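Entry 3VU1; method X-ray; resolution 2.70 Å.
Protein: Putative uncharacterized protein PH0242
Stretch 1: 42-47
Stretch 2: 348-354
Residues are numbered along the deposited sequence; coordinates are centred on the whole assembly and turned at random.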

# COMPACT_ATOMS: atom_id res chain seq x y z
N SER A 42 -21.26 11.70 -3.67
CA SER A 42 -20.81 11.33 -5.03
C SER A 42 -21.94 10.55 -5.72
O SER A 42 -22.82 9.99 -5.04
N SER A 43 -21.90 10.51 -7.06
CA SER A 43 -22.67 9.54 -7.85
C SER A 43 -22.03 8.15 -7.71
O SER A 43 -22.70 7.12 -7.88
N LEU A 44 -20.73 8.15 -7.39
CA LEU A 44 -19.91 6.95 -7.27
C LEU A 44 -20.30 6.03 -6.10
O LEU A 44 -20.27 6.43 -4.94
N LEU A 45 -20.69 4.80 -6.45
CA LEU A 45 -20.94 3.72 -5.48
C LEU A 45 -19.67 2.87 -5.31
O LEU A 45 -19.73 1.76 -4.78
N GLY A 46 -18.54 3.39 -5.77
CA GLY A 46 -17.25 2.72 -5.67
C GLY A 46 -16.50 3.13 -4.41
O GLY A 46 -17.11 3.51 -3.41
N ASN A 47 -15.17 3.06 -4.48
CA ASN A 47 -14.33 3.28 -3.30
C ASN A 47 -13.89 4.73 -3.08
O ASN A 47 -13.13 5.31 -3.88
N GLY A 348 -12.67 0.39 -14.07
CA GLY A 348 -14.08 0.74 -14.01
C GLY A 348 -14.59 0.91 -12.60
O GLY A 348 -14.44 0.03 -11.76
N VAL A 349 -15.20 2.07 -12.35
CA VAL A 349 -15.87 2.37 -11.09
C VAL A 349 -17.38 2.41 -11.36
O VAL A 349 -17.82 3.00 -12.36
N LEU A 350 -18.18 1.79 -10.49
CA LEU A 350 -19.66 1.89 -10.62
C LEU A 350 -20.14 3.32 -10.44
O LEU A 350 -19.79 3.96 -9.44
N THR A 351 -20.91 3.83 -11.40
CA THR A 351 -21.35 5.24 -11.31
C THR A 351 -22.82 5.43 -10.96
O THR A 351 -23.25 6.56 -10.67
N GLY A 352 -23.59 4.35 -11.01
CA GLY A 352 -24.95 4.35 -10.52
C GLY A 352 -25.24 3.03 -9.85
O GLY A 352 -24.39 2.14 -9.81
N PRO A 353 -26.48 2.87 -9.34
CA PRO A 353 -26.84 1.64 -8.62
C PRO A 353 -26.87 0.42 -9.54
O PRO A 353 -27.03 0.55 -10.74
N VAL A 354 -26.72 -0.75 -8.97
CA VAL A 354 -26.68 -1.98 -9.74
C VAL A 354 -28.04 -2.69 -9.63
O VAL A 354 -28.56 -2.88 -8.52

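Stretch 1 is an irregular loop lying against stretch 2, with one hydrogen bond between them and a small buried area of 334 Å². The two segments belong to one chain, yet no touching residues are closer than 303 positions in sequence.

S42 plays no part: its side chain, chi1 m, stays out of reach. S43 follows, with its CA-to-CB bond sideways and chi1 also m. Its closest approach is through the backbone, where S43 O lies 2.9 Å from T351 O. Both atoms are acceptors, so this is a tight contact without a hydrogen bond.

L44 also points sideways. With chi1 m (-37°) and chi2 t, it brings CD2 to 3.9 Å from T351 CG2, a methyl-to-methyl contact. T351 has chi1 p, and its OG1 is hydrogen-bonded elsewhere in the structure. The backbones are close here too, with L44 CA 3.7 Å from L350 O.

L45 has the largest covered area in either stretch. Its amide supplies the hydrogen bond, L45 N to L350 O, at 3.2 Å and an N-H...O angle of 147°. Its side chain starts sideways, with chi1 at -89° and chi2 p. This places CD1 3.9 Å from G352 C and CD2 3.8 Å from P353 CA. The leucine therefore packs on backbone atoms; the proline CB points away from stretch 1.

G46 faces V349, whose CA-to-CB bond points toward stretch 1 with chi1 t. V349 CG1 sits 4.0 Å from G46 CA. A CB on G46 would fall only 2.6 Å from V349 CG1, so the absent side chain leaves room for the valine methyl.

N47, chi1 m, is poorly ordered and makes no contact. Across the interface, L350 is m,t and contributes chiefly its carbonyl oxygen. No side chain forms a polar bond between the stretches.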

# COMPACT_ATOMS: atom_id res chain seq x y z
CB SER A 42 -19.54 10.44 -4.99
OG SER A 42 -18.42 11.10 -4.42
CB SER A 43 -22.68 9.93 -9.32
OG SER A 43 -23.22 11.22 -9.46
CB LEU A 44 -18.43 7.34 -7.14
CG LEU A 44 -17.93 8.53 -7.96
CD1 LEU A 44 -16.46 8.77 -7.62
CD2 LEU A 44 -18.13 8.33 -9.46
CB LEU A 45 -22.13 2.83 -5.92
CG LEU A 45 -23.58 3.15 -5.52
CD1 LEU A 45 -24.21 4.29 -6.32
CD2 LEU A 45 -24.45 1.89 -5.63
CB ASN A 47 -13.09 2.35 -3.28
CG ASN A 47 -13.40 0.89 -3.63
OD1 ASN A 47 -14.51 0.54 -4.03
ND2 ASN A 47 -12.39 0.04 -3.50
CB VAL A 349 -15.36 3.73 -10.55
CG1 VAL A 349 -15.99 4.10 -9.23
CG2 VAL A 349 -13.87 3.66 -10.34
CB LEU A 350 -20.39 0.97 -9.63
CG LEU A 350 -19.97 -0.48 -9.86
CD1 LEU A 350 -20.58 -1.35 -8.78
CD2 LEU A 350 -20.32 -0.96 -11.27
CB THR A 351 -21.02 6.04 -12.58
OG1 THR A 351 -21.31 5.24 -13.74
CG2 THR A 351 -19.56 6.47 -12.57
CB PRO A 353 -28.24 1.97 -8.09
CG PRO A 353 -28.81 2.91 -9.11
CD PRO A 353 -27.65 3.72 -9.61
CB VAL A 354 -25.57 -2.91 -9.20
CG1 VAL A 354 -25.44 -4.16 -10.04
CG2 VAL A 354 -24.24 -2.18 -9.15